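Side-chain contacts in mandelate racemase/muconate lactonizing enzyme family protein (Roseovarius sp. TM1035, PDB 3T9P), which probably catalyses an isomerase-type reaction, as some related enzymes of the mandelate racemase/muconate lactonizing enzyme family in the enolase superfamily do: residues 62-67 / 101-106; 140-145 / 151-156; 166-171 / 225-230; 280-285 / 311-316. All blocks are in the same frame, centred on the assembly; numbering follows the deposited sequence.

Interaction 1: residues 62-67 / 101-106; sequences CTIFHR and RRAMTG. With SO4 (sulfate ion), chain D.
F65 lays the edge of its ring against the helix carrying A103: CD1 comes within 3.4 Å of A103 O, near the ring plane. With CG anti to the backbone N (chi1 177°), the ring runs past A103 to G106, where the lack of a side chain suits the nearness of CE1. The methyl of A103 meets F65 CB at 4.1 Å and I64 CG2 at 4.0 Å. So small a residue suits a place where the CA atoms of F65 and A103 approach to 5.0 Å, the axes of the two short segments crossing at -72°. L28 and T30 of strand 25-32 also touch F65. R67 bends at chi2 and chi3, and NH2 gives a 2.7 Å hydrogen bond to O2 of a sulfate, probably from the crystallisation liquor, at the guanidinium edge. It is also salt-bridged to D59 and hydrogen-bonded to N57 of the second subunit. A leucine here would remove the guanidinium, and D59 of the second subunit would probably lose its charged mate and the sulfate this bond. Crossed helices beside an antiparallel sheet are characteristic of the N-terminal capping domain of the enolase superfamily.

Interaction 2: residues 140-145 / 151-156; sequences SMRRDI and AERFCR
The loop at S140 faces helix 147-161 with 8.9 Å between the CA atoms of S140 and F154, and 9.8 Å between those of I145 and A151. This is a strand-loop-helix unit of the enolase-type barrel, and the loop opens with an ST turn: S140 OG accepts from R142 N at 3.2 Å. Being small, S140 can also set CB 3.7 Å from F154 CZ while E150 shares its hydroxyl. An alanine here would lack that oxygen, which would probably leave R142 N and E150 without this partner. R153 reaches across with its chain extended from CG to NE; chi1 is 71°. Its guanidinium has the CD1 methyl of I145 over one face, 3.7 Å from R153 NE. R142 NH1 lies over a face too, 4.2 Å from R153 NH1, the two planes turned 68° apart. Salt bridges from R153 to E150 and E337 probably offset this positive charge. I145 CB covers one face of the R142 guanidinium, toward its rim; at the edge, in a salt bridge, NE gives a nearly straight bond to D144 OD2, 3.0 Å away, on its syn side but tilted out of the carboxylate plane.

Interaction 3: residues 166-171 / 225-230; sequences FKWRVG and NGIGHF
The indole of W168 and the phenyl ring of F230 each receive one aliphatic partner at an oblique angle. For W168 this is the end methyl of I227, with CD1 3.5 Å from CH2 and 3.8 Å from CZ2; the two side chains come from opposite directions. The indole CG sits between the backbone N and the carbonyl carbon (chi1 63°), in the crowded position, and this carries the six-membered ring across to I227. V192 and V204 touch the same indole. F230 behaves differently: its CB bond points away from strand 165-169, yet with CG anti to the backbone N (chi1 -172°) the ring swings back until CE1 lies 4.0 Å from V170 CG2, the two side chains at about a right angle. G226, with positive phi as the C-prime residue of a Schellman motif, ends the preceding helix and turns the chain toward I227. Strands 165-169 and 229-231 flank strand 201-205 in the parallel barrel wall, where K167 is salt-bridged to E231. Between the two segments themselves only carbon atoms touch. Branched aliphatics and broad rings suit such a buried seam, whose hold rests on complementary shape and exclusion of water and not on directed bonds.

Interaction 4: residues 280-285 / 311-316; sequences DVMYMG and LSLVTM. With FMT (formic acid), chain E.
M282 and V314 meet with their side chains slanted against each other. M282 CG lies 3.9 Å from V314 CB, and SD is just as close to the same carbon. The chain is bent at chi2 (25°, an unusual eclipsed-like value), which turns CE over the first turn of the second helix; there the methyl lies 3.8 Å from V314 N and 4.1 Å from L313 CB. Methionine suits this path, because an unbranched, flexible chain readily follows the helix surface. V314 CG2, anti to the backbone N, lies between the methionine and D280, touching M282 SD and also D280 OD1, the latter at 3.9 Å, with the carboxylate and the valine crossing at about a right angle. D280 is the N-cap of the short, weakly bonded helix 281-284: OD1 takes Y283 N at 2.9 Å on its anti side (N-H...O angle 157°) and M282 N more weakly. Its OD2 is hydrogen-bonded to H307 ND1. An aspartate and a histidine paired in this way recall the Asp-His dyad of mandelate racemase-like members of the enolase superfamily, so the segment probably borders the active site. The partner helix has an N-cap of its own, S312 OG, though its bond from V314 N is weak. Y283 takes no part in the contact with V314; its hydroxyl donates to O2 of a formic acid molecule, probably from the crystallisation liquor, at 2.6 Å, an oxygen near the ring plane at the edge; K94 of the second subunit binds the same formic acid.

Along the chain the four contacts follow one another without interlacing. Interaction 1 belongs to the N-terminal domain and the other three to the barrel domain. Interactions 2 and 3 are neighbours, with centres 12 Å apart: helix 147-161 leads into strand 165-169, S140 O probably accepts from R169 and R143 probably donates to V170 O. Both lie across the chain's centre from interaction 1, about 34 Å away between centres. Interaction 4 sits about 4 Å from the centre of the chain, 14 Å from interaction 1, centre to centre, and touches it where T105 OG1 probably bonds M282 O. So helix 98-119 meets the short helix 281-284 at the boundary of the two domains, consistent with an active site between cap and barrel.

Interaction 1: residues 62-67 / 101-106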
loop_
_atom_site.group_PDB
_atom_site.type_symbol
_atom_site.label_atom_id
_atom_site.label_comp_id
_atom_site.label_asym_id
_atom_site.label_seq_id
_atom_site.Cartn_x
_atom_site.Cartn_y
_atom_site.Cartn_z
ATOM N N CYS A 62 10.608 1.136 10.672
ATOM C CA CYS A 62 10.602 1.502 12.142
ATOM C C CYS A 62 10.348 3.000 12.351
ATOM O O CYS A 62 9.654 3.380 13.280
ATOM C CB CYS A 62 11.930 1.017 12.869
ATOM S SG CYS A 62 11.932 -0.836 13.152
ATOM N N THR A 63 10.763 3.827 11.427
ATOM C CA THR A 63 10.400 5.219 11.467
ATOM C C THR A 63 8.868 5.358 11.358
ATOM O O THR A 63 8.253 6.067 12.083
ATOM C CB THR A 63 11.038 5.978 10.308
ATOM O OG1 THR A 63 12.455 5.943 10.419
ATOM C CG2 THR A 63 10.518 7.395 10.254
ATOM N N ILE A 64 8.296 4.590 10.453
ATOM C CA ILE A 64 6.870 4.517 10.262
ATOM C C ILE A 64 6.142 3.973 11.505
ATOM O O ILE A 64 5.108 4.451 11.852
ATOM C CB ILE A 64 6.507 3.704 9.017
ATOM C CG1 ILE A 64 6.964 4.427 7.768
ATOM C CG2 ILE A 64 5.019 3.372 9.005
ATOM C CD1 ILE A 64 6.807 3.727 6.525
ATOM N N PHE A 65 6.734 2.985 12.152
ATOM C CA PHE A 65 6.141 2.372 13.319
ATOM C C PHE A 65 5.959 3.448 14.365
ATOM O O PHE A 65 4.920 3.597 14.917
ATOM C CB PHE A 65 7.079 1.289 13.873
ATOM C CG PHE A 65 6.609 0.642 15.122
ATOM C CD1 PHE A 65 5.896 -0.517 15.071
ATOM C CD2 PHE A 65 6.882 1.183 16.365
ATOM C CE1 PHE A 65 5.459 -1.104 16.201
ATOM C CE2 PHE A 65 6.459 0.571 17.521
ATOM C CZ PHE A 65 5.756 -0.541 17.444
ATOM N N HIS A 66 6.991 4.214 14.573
ATOM C CA HIS A 66 6.897 5.247 15.646
ATOM C C HIS A 66 6.025 6.419 15.174
ATOM O O HIS A 66 5.364 7.052 15.987
ATOM C CB HIS A 66 8.238 5.756 16.119
ATOM C CG HIS A 66 9.002 4.696 16.879
ATOM N ND1 HIS A 66 8.659 4.332 18.159
ATOM C CD2 HIS A 66 9.965 3.840 16.487
ATOM C CE1 HIS A 66 9.436 3.334 18.557
ATOM N NE2 HIS A 66 10.270 3.039 17.579
ATOM N N ARG A 67 6.010 6.728 13.910
ATOM C CA ARG A 67 5.128 7.787 13.396
ATOM C C ARG A 67 3.613 7.469 13.396
ATOM O O ARG A 67 2.824 8.259 13.726
ATOM C CB ARG A 67 5.604 8.209 12.002
ATOM C CG ARG A 67 5.022 9.474 11.431
ATOM C CD ARG A 67 5.706 10.772 11.808
ATOM N NE ARG A 67 7.131 10.817 11.633
ATOM C CZ ARG A 67 7.768 11.361 10.612
ATOM N NH1 ARG A 67 7.127 11.941 9.619
ATOM N NH2 ARG A 67 9.074 11.307 10.583
ATOM N N ARG A 101 1.498 -1.926 7.020
ATOM C CA ARG A 101 1.379 -3.310 7.416
ATOM C C ARG A 101 2.686 -3.937 7.949
ATOM O O ARG A 101 2.711 -4.618 8.934
ATOM C CB ARG A 101 0.819 -4.132 6.279
ATOM C CG ARG A 101 -0.558 -3.672 5.727
ATOM C CD ARG A 101 -1.526 -3.126 6.695
ATOM N NE ARG A 101 -2.870 -2.825 6.193
ATOM C CZ ARG A 101 -3.928 -2.697 6.960
ATOM N NH1 ARG A 101 -3.793 -2.844 8.227
ATOM N NH2 ARG A 101 -5.113 -2.426 6.469
ATOM N N ARG A 102 3.766 -3.585 7.277
ATOM C CA ARG A 102 5.081 -4.067 7.619
ATOM C C ARG A 102 5.365 -3.590 9.049
ATOM O O ARG A 102 5.846 -4.343 9.852
ATOM C CB ARG A 102 6.118 -3.441 6.671
ATOM C CG ARG A 102 6.299 -4.093 5.292
ATOM C CD ARG A 102 7.274 -3.365 4.409
ATOM N NE ARG A 102 7.344 -3.930 3.083
ATOM C CZ ARG A 102 8.300 -4.726 2.627
ATOM N NH1 ARG A 102 9.369 -4.983 3.346
ATOM N NH2 ARG A 102 8.179 -5.229 1.425
ATOM N N ALA A 103 5.005 -2.359 9.343
ATOM C CA ALA A 103 5.183 -1.808 10.669
ATOM C C ALA A 103 4.236 -2.399 11.753
ATOM O O ALA A 103 4.656 -2.752 12.834
ATOM C CB ALA A 103 5.127 -0.326 10.636
ATOM N N MET A 104 2.982 -2.518 11.355
ATOM C CA MET A 104 1.886 -3.108 12.227
ATOM C C MET A 104 2.253 -4.494 12.720
ATOM O O MET A 104 1.919 -4.863 13.838
ATOM C CB MET A 104 0.562 -3.134 11.447
ATOM C CG MET A 104 -0.611 -3.715 12.246
ATOM S SD MET A 104 -2.183 -3.466 11.286
ATOM C CE MET A 104 -2.349 -1.714 11.670
ATOM N N THR A 105 2.919 -5.273 11.883
ATOM C CA THR A 105 3.351 -6.612 12.257
ATOM C C THR A 105 4.183 -6.574 13.555
ATOM O O THR A 105 4.079 -7.512 14.326
ATOM C CB THR A 105 4.182 -7.271 11.120
ATOM O OG1 THR A 105 3.334 -7.383 9.972
ATOM C CG2 THR A 105 4.793 -8.587 11.500
ATOM N N GLY A 106 5.017 -5.556 13.727
ATOM C CA GLY A 106 5.929 -5.476 14.884
ATOM C C GLY A 106 5.081 -5.327 16.166
ATOM O O GLY A 106 5.355 -5.979 17.205
HETATM S S SO4 D . 11.723 10.144 13.405
HETATM O O1 SO4 D . 11.943 10.937 14.632
HETATM O O2 SO4 D . 10.638 10.857 12.725
HETATM O O3 SO4 D . 12.957 10.089 12.608
HETATM O O4 SO4 D . 11.279 8.748 13.663
#

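Interaction 2: residues 140-145 / 151-156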
loop_
_atom_site.group_PDB
_atom_site.type_symbol
_atom_site.label_atom_id
_atom_site.label_comp_id
_atom_site.label_asym_id
_atom_site.label_seq_id
_atom_site.Cartn_x
_atom_site.Cartn_y
_atom_site.Cartn_z
ATOM N N SER A 140 14.634 -22.646 -2.311
ATOM C CA SER A 140 15.667 -21.887 -2.936
ATOM C C SER A 140 15.098 -20.506 -3.313
ATOM O O SER A 140 14.007 -20.405 -3.893
ATOM C CB SER A 140 16.101 -22.628 -4.208
ATOM O OG SER A 140 16.841 -21.676 -4.975
ATOM N N MET A 141 15.801 -19.432 -2.947
ATOM C CA MET A 141 15.431 -18.088 -3.405
ATOM C C MET A 141 16.105 -17.640 -4.721
ATOM O O MET A 141 15.786 -16.544 -5.189
ATOM C CB MET A 141 15.847 -17.060 -2.359
ATOM C CG MET A 141 15.341 -17.501 -0.920
ATOM S SD MET A 141 13.443 -17.498 -1.061
ATOM C CE MET A 141 13.182 -18.606 0.286
ATOM N N ARG A 142 16.970 -18.455 -5.330
ATOM C CA ARG A 142 17.892 -17.955 -6.355
ATOM C C ARG A 142 17.528 -18.362 -7.737
ATOM O O ARG A 142 17.131 -19.522 -7.985
ATOM C CB ARG A 142 19.328 -18.492 -6.059
ATOM C CG ARG A 142 19.883 -17.861 -4.801
ATOM C CD ARG A 142 21.294 -18.436 -4.383
ATOM N NE ARG A 142 22.234 -18.403 -5.491
ATOM C CZ ARG A 142 23.343 -19.160 -5.572
ATOM N NH1 ARG A 142 23.689 -19.935 -4.566
ATOM N NH2 ARG A 142 24.111 -19.138 -6.657
ATOM N N ARG A 143 17.668 -17.406 -8.667
ATOM C CA ARG A 143 17.653 -17.653 -10.073
ATOM C C ARG A 143 19.091 -17.606 -10.673
ATOM O O ARG A 143 19.282 -18.034 -11.793
ATOM C CB ARG A 143 16.780 -16.659 -10.822
ATOM C CG ARG A 143 15.338 -16.877 -10.616
ATOM C CD ARG A 143 14.517 -15.833 -11.225
ATOM N NE ARG A 143 13.156 -16.329 -11.209
ATOM C CZ ARG A 143 12.318 -16.173 -10.182
ATOM N NH1 ARG A 143 11.086 -16.696 -10.236
ATOM N NH2 ARG A 143 12.699 -15.510 -9.072
ATOM N N ASP A 144 20.023 -17.057 -9.936
ATOM C CA ASP A 144 21.380 -16.983 -10.394
ATOM C C ASP A 144 22.108 -18.324 -10.378
ATOM O O ASP A 144 23.143 -18.469 -10.924
ATOM C CB ASP A 144 22.132 -15.830 -9.752
ATOM C CG ASP A 144 22.342 -16.016 -8.312
ATOM O OD1 ASP A 144 23.448 -15.797 -7.917
ATOM O OD2 ASP A 144 21.452 -16.412 -7.587
ATOM N N ILE A 145 21.562 -19.300 -9.715
ATOM C CA ILE A 145 22.106 -20.630 -9.670
ATOM C C ILE A 145 21.823 -21.524 -10.908
ATOM O O ILE A 145 20.813 -21.452 -11.504
ATOM C CB ILE A 145 21.574 -21.304 -8.387
ATOM C CG1 ILE A 145 22.366 -22.551 -8.054
ATOM C CG2 ILE A 145 20.055 -21.488 -8.473
ATOM C CD1 ILE A 145 22.217 -22.958 -6.629
ATOM N N ALA A 151 20.408 -28.678 -8.135
ATOM C CA ALA A 151 20.171 -30.098 -7.921
ATOM C C ALA A 151 21.072 -30.709 -6.884
ATOM O O ALA A 151 20.621 -31.403 -6.018
ATOM C CB ALA A 151 20.312 -30.845 -9.198
ATOM N N GLU A 152 22.356 -30.377 -6.965
ATOM C CA GLU A 152 23.299 -30.904 -6.032
ATOM C C GLU A 152 23.049 -30.433 -4.630
ATOM O O GLU A 152 23.090 -31.228 -3.725
ATOM C CB GLU A 152 24.770 -30.669 -6.418
ATOM C CG GLU A 152 25.731 -31.616 -5.665
ATOM C CD GLU A 152 25.167 -33.091 -5.401
ATOM O OE1 GLU A 152 24.946 -33.868 -6.355
ATOM O OE2 GLU A 152 24.953 -33.458 -4.217
ATOM N N ARG A 153 22.764 -29.152 -4.440
ATOM C CA ARG A 153 22.570 -28.761 -3.052
ATOM C C ARG A 153 21.268 -29.378 -2.534
ATOM O O ARG A 153 21.202 -29.706 -1.369
ATOM C CB ARG A 153 22.693 -27.251 -2.835
ATOM C CG ARG A 153 21.585 -26.396 -3.377
ATOM C CD ARG A 153 21.771 -24.955 -2.856
ATOM N NE ARG A 153 20.757 -24.065 -3.462
ATOM C CZ ARG A 153 20.549 -22.815 -3.076
ATOM N NH1 ARG A 153 21.225 -22.294 -2.044
ATOM N NH2 ARG A 153 19.623 -22.070 -3.728
ATOM N N PHE A 154 20.256 -29.511 -3.391
ATOM C CA PHE A 154 18.972 -30.106 -3.000
ATOM C C PHE A 154 19.181 -31.586 -2.611
ATOM O O PHE A 154 18.630 -32.056 -1.579
ATOM C CB PHE A 154 17.990 -30.001 -4.134
ATOM C CG PHE A 154 17.211 -28.685 -4.191
ATOM C CD1 PHE A 154 17.441 -27.652 -3.254
ATOM C CD2 PHE A 154 16.221 -28.510 -5.143
ATOM C CE1 PHE A 154 16.665 -26.496 -3.296
ATOM C CE2 PHE A 154 15.471 -27.279 -5.241
ATOM C CZ PHE A 154 15.689 -26.279 -4.323
ATOM N N CYS A 155 19.965 -32.328 -3.410
ATOM C CA CYS A 155 20.270 -33.730 -3.056
ATOM C C CYS A 155 20.824 -33.916 -1.670
ATOM O O CYS A 155 20.381 -34.820 -0.952
ATOM C CB CYS A 155 21.139 -34.405 -4.149
ATOM S SG CYS A 155 20.105 -34.776 -5.543
ATOM N N ARG A 156 21.775 -33.045 -1.305
ATOM C CA ARG A 156 22.453 -33.047 -0.014
ATOM C C ARG A 156 21.411 -32.734 1.109
ATOM O O ARG A 156 21.424 -33.394 2.152
ATOM C CB ARG A 156 23.615 -32.030 0.026
ATOM C CG ARG A 156 24.879 -32.490 -0.762
ATOM C CD ARG A 156 25.940 -31.345 -1.049
ATOM N NE ARG A 156 26.328 -30.534 0.132
ATOM C CZ ARG A 156 26.160 -29.204 0.287
ATOM N NH1 ARG A 156 25.598 -28.440 -0.668
ATOM N NH2 ARG A 156 26.576 -28.629 1.429
#

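Interaction 3: residues 166-171 / 225-230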
loop_
_atom_site.group_PDB
_atom_site.type_symbol
_atom_site.label_atom_id
_atom_site.label_comp_id
_atom_site.label_asym_id
_atom_site.label_seq_id
_atom_site.Cartn_x
_atom_site.Cartn_y
_atom_site.Cartn_z
ATOM N N PHE A 166 10.557 -29.607 -2.111
ATOM C CA PHE A 166 11.562 -28.591 -2.558
ATOM C C PHE A 166 10.937 -27.597 -3.511
ATOM O O PHE A 166 10.206 -27.983 -4.376
ATOM C CB PHE A 166 12.701 -29.330 -3.339
ATOM C CG PHE A 166 13.540 -30.186 -2.441
ATOM C CD1 PHE A 166 13.103 -31.473 -2.128
ATOM C CD2 PHE A 166 14.773 -29.706 -1.894
ATOM C CE1 PHE A 166 13.886 -32.293 -1.276
ATOM C CE2 PHE A 166 15.572 -30.507 -0.996
ATOM C CZ PHE A 166 15.084 -31.802 -0.664
ATOM N N LYS A 167 11.292 -26.303 -3.389
ATOM C CA LYS A 167 10.821 -25.289 -4.308
ATOM C C LYS A 167 12.052 -24.554 -4.880
ATOM O O LYS A 167 12.945 -24.218 -4.135
ATOM C CB LYS A 167 9.994 -24.234 -3.554
ATOM C CG LYS A 167 9.397 -23.184 -4.606
ATOM C CD LYS A 167 8.298 -22.357 -3.851
ATOM C CE LYS A 167 8.892 -21.109 -3.215
ATOM N NZ LYS A 167 7.743 -20.382 -2.561
ATOM N N TRP A 168 12.029 -24.366 -6.186
ATOM C CA TRP A 168 13.005 -23.552 -6.907
ATOM C C TRP A 168 12.327 -22.581 -7.888
ATOM O O TRP A 168 11.079 -22.416 -7.887
ATOM C CB TRP A 168 14.018 -24.532 -7.613
ATOM C CG TRP A 168 13.561 -25.463 -8.656
ATOM C CD1 TRP A 168 13.769 -25.323 -10.018
ATOM C CD2 TRP A 168 12.802 -26.702 -8.493
ATOM N NE1 TRP A 168 13.293 -26.442 -10.677
ATOM C CE2 TRP A 168 12.704 -27.290 -9.758
ATOM C CE3 TRP A 168 12.340 -27.434 -7.366
ATOM C CZ2 TRP A 168 12.020 -28.499 -9.968
ATOM C CZ3 TRP A 168 11.712 -28.645 -7.549
ATOM C CH2 TRP A 168 11.622 -29.219 -8.875
ATOM N N ARG A 169 13.164 -21.868 -8.665
ATOM C CA ARG A 169 12.675 -20.728 -9.451
ATOM C C ARG A 169 12.682 -20.982 -10.910
ATOM O O ARG A 169 13.615 -21.624 -11.434
ATOM C CB ARG A 169 13.503 -19.455 -9.237
ATOM C CG ARG A 169 13.685 -19.064 -7.744
ATOM C CD ARG A 169 12.420 -18.560 -7.095
ATOM N NE ARG A 169 12.407 -18.838 -5.665
ATOM C CZ ARG A 169 11.480 -18.430 -4.815
ATOM N NH1 ARG A 169 11.534 -18.851 -3.542
ATOM N NH2 ARG A 169 10.489 -17.609 -5.227
ATOM N N VAL A 170 11.649 -20.460 -11.561
ATOM C CA VAL A 170 11.597 -20.400 -13.011
ATOM C C VAL A 170 11.386 -18.932 -13.452
ATOM O O VAL A 170 11.065 -18.075 -12.623
ATOM C CB VAL A 170 10.490 -21.334 -13.618
ATOM C CG1 VAL A 170 10.760 -22.763 -13.240
ATOM C CG2 VAL A 170 9.063 -20.909 -13.044
ATOM N N GLY A 171 11.620 -18.707 -14.741
ATOM C CA GLY A 171 11.435 -17.417 -15.376
ATOM C C GLY A 171 12.444 -16.482 -14.679
ATOM O O GLY A 171 13.436 -16.930 -14.114
ATOM N N ASN A 225 7.133 -33.116 -15.500
ATOM C CA ASN A 225 8.091 -33.409 -14.475
ATOM C C ASN A 225 7.610 -33.651 -13.022
ATOM O O ASN A 225 8.440 -33.698 -12.086
ATOM C CB ASN A 225 9.134 -32.272 -14.522
ATOM C CG ASN A 225 9.949 -32.367 -15.776
ATOM O OD1 ASN A 225 9.621 -31.764 -16.814
ATOM N ND2 ASN A 225 10.932 -33.253 -15.732
ATOM N N GLY A 226 6.314 -33.775 -12.843
ATOM C CA GLY A 226 5.715 -34.127 -11.525
ATOM C C GLY A 226 5.670 -32.960 -10.528
ATOM O O GLY A 226 5.689 -33.217 -9.368
ATOM N N ILE A 227 5.663 -31.692 -10.994
ATOM C CA ILE A 227 5.705 -30.494 -10.114
ATOM C C ILE A 227 4.268 -30.161 -9.891
ATOM O O ILE A 227 3.516 -29.884 -10.849
ATOM C CB ILE A 227 6.413 -29.245 -10.772
ATOM C CG1 ILE A 227 7.862 -29.459 -11.252
ATOM C CG2 ILE A 227 6.231 -27.998 -9.944
ATOM C CD1 ILE A 227 8.692 -30.270 -10.487
ATOM N N GLY A 228 3.864 -30.167 -8.633
ATOM C CA GLY A 228 2.442 -30.064 -8.262
ATOM C C GLY A 228 1.981 -28.702 -7.775
ATOM O O GLY A 228 0.814 -28.546 -7.466
ATOM N N HIS A 229 2.933 -27.718 -7.746
ATOM C CA HIS A 229 2.698 -26.359 -7.187
ATOM C C HIS A 229 3.395 -25.317 -8.087
ATOM O O HIS A 229 4.604 -25.389 -8.288
ATOM C CB HIS A 229 3.270 -26.367 -5.716
ATOM C CG HIS A 229 3.134 -25.122 -4.946
ATOM N ND1 HIS A 229 3.850 -23.965 -5.250
ATOM C CD2 HIS A 229 2.488 -24.868 -3.773
ATOM C CE1 HIS A 229 3.618 -23.052 -4.312
ATOM N NE2 HIS A 229 2.797 -23.576 -3.409
ATOM N N PHE A 230 2.614 -24.412 -8.679
ATOM C CA PHE A 230 3.191 -23.389 -9.563
ATOM C C PHE A 230 2.808 -22.038 -8.937
ATOM O O PHE A 230 1.697 -21.604 -8.984
ATOM C CB PHE A 230 2.631 -23.513 -10.986
ATOM C CG PHE A 230 3.297 -22.647 -12.016
ATOM C CD1 PHE A 230 4.411 -21.848 -11.709
ATOM C CD2 PHE A 230 2.761 -22.636 -13.346
ATOM C CE1 PHE A 230 5.038 -21.050 -12.748
ATOM C CE2 PHE A 230 3.351 -21.906 -14.372
ATOM C CZ PHE A 230 4.524 -21.097 -14.136
#

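Interaction 4: residues 280-285 / 311-316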
loop_
_atom_site.group_PDB
_atom_site.type_symbol
_atom_site.label_atom_id
_atom_site.label_comp_id
_atom_site.label_asym_id
_atom_site.label_seq_id
_atom_site.Cartn_x
_atom_site.Cartn_y
_atom_site.Cartn_z
ATOM N N ASP A 280 1.842 -13.710 3.757
ATOM C CA ASP A 280 3.075 -13.668 4.492
ATOM C C ASP A 280 2.749 -12.934 5.753
ATOM O O ASP A 280 2.267 -11.804 5.699
ATOM C CB ASP A 280 4.141 -12.867 3.650
ATOM C CG ASP A 280 5.493 -12.666 4.410
ATOM O OD1 ASP A 280 5.532 -11.908 5.373
ATOM O OD2 ASP A 280 6.496 -13.303 3.991
ATOM N N VAL A 281 3.051 -13.547 6.907
ATOM C CA VAL A 281 2.603 -12.968 8.215
ATOM C C VAL A 281 3.059 -11.466 8.333
ATOM O O VAL A 281 2.327 -10.538 8.812
ATOM C CB VAL A 281 3.101 -13.876 9.389
ATOM C CG1 VAL A 281 2.879 -13.150 10.782
ATOM C CG2 VAL A 281 2.358 -15.116 9.363
ATOM N N MET A 282 4.305 -11.242 7.961
ATOM C CA MET A 282 4.968 -9.930 8.222
ATOM C C MET A 282 4.487 -8.919 7.168
ATOM O O MET A 282 4.330 -7.779 7.516
ATOM C CB MET A 282 6.524 -10.016 8.067
ATOM C CG MET A 282 7.238 -10.537 9.257
ATOM S SD MET A 282 6.410 -11.628 10.476
ATOM C CE MET A 282 7.528 -11.393 11.896
ATOM N N TYR A 283 4.260 -9.301 5.893
ATOM C CA TYR A 283 3.709 -8.315 4.948
ATOM C C TYR A 283 2.231 -8.026 5.215
ATOM O O TYR A 283 1.666 -7.011 4.751
ATOM C CB TYR A 283 3.841 -8.825 3.491
ATOM C CG TYR A 283 5.229 -9.025 3.004
ATOM C CD1 TYR A 283 6.252 -8.166 3.388
ATOM C CD2 TYR A 283 5.516 -10.044 2.054
ATOM C CE1 TYR A 283 7.590 -8.319 2.875
ATOM C CE2 TYR A 283 6.785 -10.200 1.516
ATOM C CZ TYR A 283 7.817 -9.328 1.943
ATOM O OH TYR A 283 9.054 -9.497 1.424
ATOM N N MET A 284 1.572 -8.968 5.859
ATOM C CA MET A 284 0.103 -8.844 6.097
ATOM C C MET A 284 -0.222 -7.859 7.251
ATOM O O MET A 284 -1.361 -7.359 7.363
ATOM C CB MET A 284 -0.414 -10.192 6.653
ATOM C CG MET A 284 -0.921 -11.097 5.519
ATOM S SD MET A 284 -2.134 -10.343 4.397
ATOM C CE MET A 284 -3.369 -9.754 5.520
ATOM N N GLY A 285 0.737 -7.646 8.160
ATOM C CA GLY A 285 0.388 -6.858 9.352
ATOM C C GLY A 285 0.258 -7.686 10.621
ATOM O O GLY A 285 -0.223 -7.177 11.632
ATOM N N LEU A 311 15.102 -16.547 7.527
ATOM C CA LEU A 311 15.099 -16.980 8.890
ATOM C C LEU A 311 15.139 -15.843 9.901
ATOM O O LEU A 311 15.719 -16.002 11.009
ATOM C CB LEU A 311 16.121 -18.110 9.155
ATOM C CG LEU A 311 15.968 -19.321 8.175
ATOM C CD1 LEU A 311 17.048 -20.447 8.462
ATOM C CD2 LEU A 311 14.559 -19.910 8.307
ATOM N N SER A 312 14.439 -14.723 9.563
ATOM C CA SER A 312 14.079 -13.820 10.626
ATOM C C SER A 312 12.927 -14.454 11.440
ATOM O O SER A 312 12.701 -15.635 11.298
ATOM C CB SER A 312 13.715 -12.494 10.036
ATOM O OG SER A 312 12.438 -12.545 9.431
ATOM N N LEU A 313 12.198 -13.697 12.244
ATOM C CA LEU A 313 11.116 -14.271 13.034
ATOM C C LEU A 313 9.932 -14.819 12.125
ATOM O O LEU A 313 9.063 -15.584 12.572
ATOM C CB LEU A 313 10.594 -13.166 13.936
ATOM C CG LEU A 313 9.591 -13.711 14.964
ATOM C CD1 LEU A 313 10.260 -14.608 15.909
ATOM C CD2 LEU A 313 8.808 -12.554 15.661
ATOM N N VAL A 314 9.847 -14.293 10.915
ATOM C CA VAL A 314 8.732 -14.687 10.015
ATOM C C VAL A 314 8.576 -16.236 9.957
ATOM O O VAL A 314 7.479 -16.753 9.896
ATOM C CB VAL A 314 8.856 -14.005 8.617
ATOM C CG1 VAL A 314 10.120 -14.519 7.820
ATOM C CG2 VAL A 314 7.516 -14.228 7.743
ATOM N N THR A 315 9.675 -16.967 9.920
ATOM C CA THR A 315 9.550 -18.397 9.828
ATOM C C THR A 315 8.909 -18.996 11.113
ATOM O O THR A 315 7.958 -19.815 10.997
ATOM C CB THR A 315 10.905 -19.077 9.373
ATOM O OG1 THR A 315 11.189 -18.631 8.035
ATOM C CG2 THR A 315 10.799 -20.748 9.345
ATOM N N MET A 316 9.347 -18.592 12.262
ATOM C CA MET A 316 8.745 -19.076 13.548
ATOM C C MET A 316 7.269 -18.638 13.669
ATOM O O MET A 316 6.412 -19.439 14.038
ATOM C CB MET A 316 9.561 -18.549 14.777
ATOM C CG MET A 316 9.021 -19.104 16.189
ATOM S SD MET A 316 8.937 -20.936 16.122
ATOM C CE MET A 316 10.682 -21.304 16.215
HETATM C C FMT E . 10.702 -12.156 0.303
HETATM O O1 FMT E . 11.706 -11.996 -0.479
HETATM O O2 FMT E . 9.567 -11.704 0.084
#